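Single-stranded-DNA-specific exonuclease RecJ (Thermus thermophilus, PDB 2ZXR) degrades single-stranded DNA exonucleolytically in the 5' to 3' direction, using divalent metal ions such as magnesium or manganese. Local coordinates at residues A[269-274]-A[302-307]; A[312-317]-A[344-349]; A[331-336]-A[413-418]. All coordinates share one frame; numbering follows the deposited sequence.

Interaction 1 (A[269-274]-A[302-307]); sequences APRINA and ELHRLN
Arg271 of helix 261-277 lies across His304 and Asn307 of helix 293-321, at a crossing of two helices that pass almost perpendicular to each other. The segment axes approach to 8.1 Å and make an angle of 80°, so contact is confined to a short patch on each helix. Within that patch 269-274 is kinked at Pro270, whose nitrogen cannot bond to the preceding turn.

The polar side chains meet by van der Waals contact alone. The Arg271 chain bends at chi2, and its CD comes beside the Asn307 amide. Asn307 ND2 sits 3.8 Å above one face of the guanidinium, displaced toward its rim, and the two planar groups are only 16° from parallel. His304 comes to the guanidinium edge instead: its CD2 is 3.5 Å from Arg271 NE, with the ring steeply inclined to the guanidinium. Arg271 NH1 is held by Arg267 O, one turn back in its own helix. With Asn307 CG anti to the backbone N (chi1 -170°), that carbon is carried to 4.1 Å from Arg271 CD. Asn307 OD1 and Pro270 O, both acceptors, are 3.4 Å apart; each has a donor of its own, Arg310 NH2 for the amide oxygen and Ala274 N for the carbonyl.

The apolar part is buried. Leu303 CD1 lies against the backbone of 269-274, 3.8 Å from Arg271 O, and beside Ile272 CG1. These two side chains run side by side, pointing the same way, and Leu251 of helix 246-254 touches both. Ile272 also reaches Ala83 and Leu86, joining the crossing to helix 83-98, which begins beside the metal ligands Asp82 and Asp84.

The backbones come closest where Ala274 CA is 5.1 Å from Asn307 CA, and there the Ala274 CB methyl rests 3.6 Å from Asn307 CA.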
# COMPACT_ATOMS: atom_id res chain seq x y z
N ALA A 269 6.53 -13.27 9.28
CA ALA A 269 7.80 -12.58 9.30
C ALA A 269 8.17 -11.99 10.65
O ALA A 269 9.33 -12.04 11.05
CB ALA A 269 7.83 -11.50 8.22
N PRO A 270 7.21 -11.37 11.37
CA PRO A 270 7.57 -10.81 12.67
C PRO A 270 8.13 -11.85 13.64
O PRO A 270 9.01 -11.53 14.45
CB PRO A 270 6.27 -10.19 13.17
CG PRO A 270 5.64 -9.74 11.87
CD PRO A 270 5.86 -10.95 10.97
N ARG A 271 7.63 -13.09 13.58
CA ARG A 271 8.14 -14.13 14.49
C ARG A 271 9.61 -14.44 14.16
O ARG A 271 10.45 -14.61 15.05
CB ARG A 271 7.36 -15.43 14.36
CG ARG A 271 6.34 -15.68 15.42
CD ARG A 271 5.06 -14.95 15.14
NE ARG A 271 3.99 -15.39 16.03
CZ ARG A 271 2.78 -14.86 16.04
NH1 ARG A 271 2.49 -13.88 15.20
NH2 ARG A 271 1.88 -15.26 16.91
N ILE A 272 9.89 -14.53 12.87
CA ILE A 272 11.22 -14.80 12.41
C ILE A 272 12.13 -13.61 12.74
O ILE A 272 13.26 -13.79 13.23
CB ILE A 272 11.23 -15.01 10.86
CG1 ILE A 272 10.47 -16.30 10.51
CG2 ILE A 272 12.66 -15.05 10.34
CD1 ILE A 272 10.31 -16.55 9.02
N ASN A 273 11.64 -12.38 12.51
CA ASN A 273 12.47 -11.21 12.78
C ASN A 273 12.78 -11.03 14.25
O ASN A 273 13.86 -10.55 14.58
CB ASN A 273 11.83 -9.91 12.24
CG ASN A 273 11.85 -9.83 10.72
OD1 ASN A 273 12.73 -10.38 10.06
ND2 ASN A 273 10.88 -9.14 10.15
N ALA A 274 11.84 -11.39 15.11
CA ALA A 274 12.04 -11.24 16.55
C ALA A 274 13.21 -12.07 17.03
O ALA A 274 13.93 -11.65 17.93
CB ALA A 274 10.77 -11.65 17.31
N GLU A 302 9.45 -21.75 20.36
CA GLU A 302 10.51 -20.81 20.72
C GLU A 302 10.31 -19.44 20.00
O GLU A 302 10.43 -18.38 20.62
CB GLU A 302 11.86 -21.40 20.34
CG GLU A 302 13.04 -20.79 21.04
CD GLU A 302 13.29 -21.44 22.39
OE1 GLU A 302 12.36 -21.45 23.24
OE2 GLU A 302 14.42 -21.94 22.61
N LEU A 303 10.03 -19.44 18.70
CA LEU A 303 9.83 -18.17 18.01
C LEU A 303 8.63 -17.44 18.64
O LEU A 303 8.64 -16.22 18.74
CB LEU A 303 9.57 -18.34 16.51
CG LEU A 303 10.60 -18.91 15.52
CD1 LEU A 303 10.34 -18.31 14.15
CD2 LEU A 303 12.03 -18.61 15.97
N HIS A 304 7.60 -18.18 19.05
CA HIS A 304 6.44 -17.52 19.68
C HIS A 304 6.86 -16.80 20.95
O HIS A 304 6.39 -15.69 21.23
CB HIS A 304 5.35 -18.53 20.01
CG HIS A 304 4.61 -19.02 18.81
ND1 HIS A 304 3.85 -20.18 18.82
CD2 HIS A 304 4.47 -18.49 17.57
CE1 HIS A 304 3.27 -20.32 17.64
NE2 HIS A 304 3.63 -19.31 16.87
N ARG A 305 7.77 -17.42 21.71
CA ARG A 305 8.25 -16.83 22.93
C ARG A 305 9.11 -15.60 22.66
O ARG A 305 8.99 -14.59 23.34
CB ARG A 305 9.06 -17.84 23.74
CG ARG A 305 9.25 -17.39 25.17
CD ARG A 305 10.51 -17.95 25.79
NE ARG A 305 11.70 -17.45 25.12
CZ ARG A 305 12.66 -18.23 24.66
NH1 ARG A 305 12.56 -19.54 24.82
NH2 ARG A 305 13.72 -17.70 24.04
N LEU A 306 9.98 -15.69 21.67
CA LEU A 306 10.83 -14.54 21.35
C LEU A 306 9.98 -13.35 20.87
O LEU A 306 10.24 -12.20 21.24
CB LEU A 306 11.85 -14.93 20.27
CG LEU A 306 12.98 -15.83 20.79
CD1 LEU A 306 13.56 -16.62 19.63
CD2 LEU A 306 14.07 -14.97 21.52
N ASN A 307 8.97 -13.63 20.05
CA ASN A 307 8.09 -12.57 19.55
C ASN A 307 7.29 -11.92 20.70
O ASN A 307 7.05 -10.72 20.68
CB ASN A 307 7.13 -13.14 18.51
CG ASN A 307 6.36 -12.06 17.79
OD1 ASN A 307 6.94 -11.22 17.10
ND2 ASN A 307 5.04 -12.08 17.94

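Interaction 2 (A[312-317]-A[344-349])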
# COMPACT_ATOMS: atom_id res chain seq x y z
N THR A 312 6.66 -7.33 24.32
CA THR A 312 6.67 -6.79 25.66
C THR A 312 7.62 -5.63 25.79
O THR A 312 7.24 -4.57 26.27
CB THR A 312 7.05 -7.88 26.69
OG1 THR A 312 6.15 -8.99 26.54
CG2 THR A 312 6.95 -7.32 28.12
N LEU A 313 8.86 -5.81 25.35
CA LEU A 313 9.86 -4.73 25.40
C LEU A 313 9.40 -3.52 24.58
O LEU A 313 9.50 -2.37 25.03
CB LEU A 313 11.21 -5.22 24.87
CG LEU A 313 11.92 -6.27 25.70
CD1 LEU A 313 13.08 -6.91 24.90
CD2 LEU A 313 12.47 -5.61 26.99
N GLU A 314 8.91 -3.79 23.36
CA GLU A 314 8.47 -2.74 22.47
C GLU A 314 7.35 -1.92 23.11
O GLU A 314 7.36 -0.69 23.06
CB GLU A 314 7.96 -3.35 21.18
CG GLU A 314 7.34 -2.38 20.23
CD GLU A 314 6.69 -3.07 19.04
OE1 GLU A 314 7.29 -4.04 18.51
OE2 GLU A 314 5.58 -2.62 18.63
N GLU A 315 6.38 -2.61 23.70
CA GLU A 315 5.28 -1.92 24.33
C GLU A 315 5.78 -1.10 25.53
O GLU A 315 5.36 0.04 25.69
CB GLU A 315 4.20 -2.92 24.75
CG GLU A 315 2.82 -2.27 24.74
CD GLU A 315 2.37 -1.86 23.31
OE1 GLU A 315 1.57 -0.90 23.21
OE2 GLU A 315 2.78 -2.48 22.30
N ALA A 316 6.68 -1.63 26.34
CA ALA A 316 7.21 -0.85 27.46
C ALA A 316 8.01 0.37 26.95
O ALA A 316 7.92 1.45 27.52
CB ALA A 316 8.09 -1.71 28.39
N MET A 317 8.78 0.22 25.86
CA MET A 317 9.53 1.36 25.37
C MET A 317 8.63 2.46 24.83
O MET A 317 8.80 3.65 25.14
CB MET A 317 10.52 0.95 24.28
CG MET A 317 11.40 2.10 23.82
SD MET A 317 12.58 1.61 22.56
CE MET A 317 13.77 0.71 23.59
N MET A 344 13.94 -0.74 19.26
CA MET A 344 13.74 0.68 18.96
C MET A 344 13.30 1.00 17.53
O MET A 344 12.59 1.97 17.31
CB MET A 344 14.98 1.53 19.36
CG MET A 344 16.32 1.12 18.73
SD MET A 344 17.86 2.05 19.32
CE MET A 344 17.19 3.42 20.18
N GLY A 345 13.70 0.18 16.56
CA GLY A 345 13.30 0.46 15.19
C GLY A 345 11.79 0.51 15.04
O GLY A 345 11.24 1.47 14.45
N ILE A 346 11.10 -0.52 15.54
CA ILE A 346 9.64 -0.54 15.45
C ILE A 346 9.00 0.55 16.34
O ILE A 346 8.00 1.15 15.96
CB ILE A 346 9.05 -1.94 15.81
CG1 ILE A 346 9.40 -2.95 14.69
CG2 ILE A 346 7.49 -1.83 15.95
CD1 ILE A 346 8.96 -4.37 14.97
N VAL A 347 9.57 0.81 17.51
CA VAL A 347 9.03 1.86 18.38
C VAL A 347 9.14 3.20 17.65
O VAL A 347 8.24 4.02 17.71
CB VAL A 347 9.80 1.92 19.72
CG1 VAL A 347 9.31 3.09 20.56
CG2 VAL A 347 9.61 0.63 20.47
N ALA A 348 10.23 3.42 16.93
CA ALA A 348 10.39 4.66 16.18
C ALA A 348 9.32 4.78 15.08
O ALA A 348 8.74 5.84 14.89
CB ALA A 348 11.78 4.72 15.55
N SER A 349 9.07 3.69 14.34
CA SER A 349 8.06 3.74 13.28
C SER A 349 6.69 4.00 13.89
O SER A 349 5.87 4.76 13.36
CB SER A 349 8.02 2.43 12.49
OG SER A 349 9.21 2.26 11.74
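The flat group here is the Glu314 carboxylate, and the Ile346 CG2 methyl lies over it. That methyl is 3.4 Å from Glu314 CD and equally far from OE1 and OE2, which places it above the plane and not off one oxygen. Ile346 CD1 approaches OE1 as well, at 3.9 Å. The two side chains cross at about a right angle. Both carboxylate oxygens have charged partners: OE1 forms a salt bridge with Arg310 NH1, one turn back in the same helix, and OE2 one with Arg350 NH1 of the facing helix. A buried acid held between two arginines would be expected to stay ionised, and the pair of bridges limits its rotation beneath the isoleucine methyl.

Glu314 gets there with an extended chain, CG anti to the backbone N (chi1 174°). On the way its CG passes Val347 CG2 at 3.8 Å, the two side chains sliding past each other in opposite directions. Val347 points at the other helix, and its CG2 also touches Glu314 O and Met317 SD. Met317 likewise starts with CG anti to the backbone N and stays extended as far as its sulfur. That sulfur lies 3.8 Å from Val347 CG2 and 4.0 Å from Met344 CB, so one thioether spans two residues of 344-349.

The segment axes are 9.3 Å apart at closest and inclined at 46°, a helix pair packed through side chains. Helix 293-321 lies on one flank of helix 341-355, which belongs to the DHHA1 domain. From another flank of helix 341-355, Met344 and Ala348 reach Leu361 of strand 359-363 and Thr368 of strand 366-370, so the helix is sandwiched between the long helix and the DHHA1 sheet.

Interaction 3 (A[331-336]-A[413-418]); sequences AIVLLD and RVEAYA
Val414 O accepts the helical hydrogen bond from Ala418 N at 2.9 Å, and the Ala331 CB methyl comes up to the same oxygen at 4.3 Å. The carbonyl is thus satisfied within its helix, and the alanine adds only van der Waals contact. Ala331 meets this helix on a surface made by Val414, Glu415 and Ala418. Its CB lies 3.9 Å from Ala418 CB, two small methyls facing each other, and near Glu415 CA. Because Ala331 carries only a methyl, its CA comes within 5.3 Å of Glu415 CA.

The tight spot is between the valines. Val333 CG2 presses on Val414 CG2 at 3.4 Å, shorter than a usual carbon-carbon contact, and the two side chains cross obliquely. Val414 has CG1 anti to the carbonyl carbon (chi1 -58°), which puts CG2 in the crowded position between backbone N and carbonyl carbon, from where it meets Val333.

This is a helix laid on one face of the mixed DHHA1 sheet, at its edge strand 332-335. That strand pairs in parallel with strand 359-363, with helix 341-355 between them in the chain: a beta-alpha-beta crossover. The crossover helix covers the other face of the sheet, and helix 407-419 covers this one. Phe360, in the neighbouring strand, touches both Val333 and Val414, while Phe407 and Phe410 of the helix extend the apolar layer around Val333.

On the outer side of the contact, the aliphatic part of Glu415 passes Val333, its CG 4.5 Å from Val333 CG2. The Glu415 carboxylate turns to its own helix, where OE2 forms a salt bridge with Lys411 NZ.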
# COMPACT_ATOMS: atom_id res chain seq x y z
N ALA A 331 11.14 17.47 14.66
CA ALA A 331 11.78 16.16 14.76
C ALA A 331 11.68 15.69 16.20
O ALA A 331 11.84 16.48 17.11
CB ALA A 331 13.24 16.24 14.34
N ILE A 332 11.36 14.41 16.38
CA ILE A 332 11.26 13.84 17.70
C ILE A 332 12.59 13.11 17.95
O ILE A 332 13.00 12.24 17.17
CB ILE A 332 10.04 12.91 17.76
CG1 ILE A 332 8.79 13.75 17.51
CG2 ILE A 332 9.93 12.24 19.12
CD1 ILE A 332 7.50 12.97 17.55
N VAL A 333 13.28 13.51 19.01
CA VAL A 333 14.58 12.96 19.32
C VAL A 333 14.58 12.55 20.77
O VAL A 333 14.54 13.39 21.66
CB VAL A 333 15.70 14.01 19.02
CG1 VAL A 333 17.09 13.35 19.05
CG2 VAL A 333 15.46 14.63 17.66
N LEU A 334 14.63 11.25 21.00
CA LEU A 334 14.57 10.76 22.36
C LEU A 334 15.71 9.82 22.69
O LEU A 334 16.24 9.12 21.83
CB LEU A 334 13.22 10.08 22.59
CG LEU A 334 12.06 10.97 22.10
CD1 LEU A 334 10.76 10.15 22.02
CD2 LEU A 334 11.91 12.15 23.06
N LEU A 335 16.06 9.82 23.97
CA LEU A 335 17.13 9.02 24.52
C LEU A 335 16.54 8.09 25.55
O LEU A 335 15.77 8.53 26.40
CB LEU A 335 18.15 9.94 25.21
CG LEU A 335 19.27 9.27 26.01
CD1 LEU A 335 20.20 8.49 25.06
CD2 LEU A 335 20.08 10.34 26.78
N ASP A 336 16.90 6.82 25.48
CA ASP A 336 16.44 5.84 26.45
C ASP A 336 17.67 4.98 26.73
O ASP A 336 17.87 3.92 26.13
CB ASP A 336 15.29 5.01 25.89
CG ASP A 336 14.76 4.01 26.88
OD1 ASP A 336 15.13 4.09 28.07
OD2 ASP A 336 13.98 3.13 26.48
N ARG A 413 20.90 19.80 16.57
CA ARG A 413 21.33 19.69 15.19
C ARG A 413 20.25 19.08 14.29
O ARG A 413 19.86 19.67 13.26
CB ARG A 413 22.58 18.83 15.13
CG ARG A 413 23.28 18.88 13.81
CD ARG A 413 24.02 20.20 13.71
NE ARG A 413 25.17 20.21 14.60
CZ ARG A 413 26.33 19.63 14.32
NH1 ARG A 413 26.51 19.02 13.16
NH2 ARG A 413 27.32 19.66 15.21
N VAL A 414 19.74 17.90 14.65
CA VAL A 414 18.74 17.31 13.77
C VAL A 414 17.45 18.10 13.78
O VAL A 414 16.78 18.19 12.76
CB VAL A 414 18.48 15.80 14.08
CG1 VAL A 414 19.78 15.03 13.95
CG2 VAL A 414 17.85 15.61 15.41
N GLU A 415 17.11 18.71 14.91
CA GLU A 415 15.90 19.53 14.98
C GLU A 415 16.02 20.69 14.00
O GLU A 415 15.02 21.09 13.37
CB GLU A 415 15.69 20.10 16.38
CG GLU A 415 15.28 19.11 17.44
CD GLU A 415 15.15 19.76 18.81
OE1 GLU A 415 15.53 20.94 18.96
OE2 GLU A 415 14.68 19.11 19.76
N ALA A 416 17.23 21.23 13.88
CA ALA A 416 17.50 22.35 12.99
C ALA A 416 17.48 21.89 11.56
O ALA A 416 17.05 22.62 10.68
CB ALA A 416 18.86 23.00 13.32
N TYR A 417 17.96 20.69 11.31
CA TYR A 417 17.94 20.16 9.96
C TYR A 417 16.47 20.05 9.51
O TYR A 417 16.11 20.51 8.42
CB TYR A 417 18.59 18.78 9.91
CG TYR A 417 18.53 18.17 8.55
CD1 TYR A 417 19.31 18.67 7.50
CD2 TYR A 417 17.63 17.14 8.27
CE1 TYR A 417 19.18 18.16 6.21
CE2 TYR A 417 17.49 16.63 6.98
CZ TYR A 417 18.26 17.15 5.96
OH TYR A 417 18.06 16.70 4.67
N ALA A 418 15.63 19.48 10.37
CA ALA A 418 14.21 19.29 10.05
C ALA A 418 13.46 20.60 9.87
O ALA A 418 12.51 20.68 9.08
CB ALA A 418 13.52 18.44 11.14

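Interactions 1 and 2 sit in series on the long helix 293-321, centres 15 Å apart, and Arg310, which lies between them in the chain, bonds to a side chain of each. Interaction 2 then touches interaction 3 through Met317 CE, 3.8 Å from Asp336 OD2 just after the edge strand. The long helix thus touches both the helix near the metal ligands and, through helix 341-355, the DHHA1 domain. Both early contacts approach the active site: the Ile272 side chain is about 7 Å from that of the manganese ligand Asp82, and Ile346 about 10 Å. Interaction 3, its centre 31 Å from that of interaction 1, lies away from the metals.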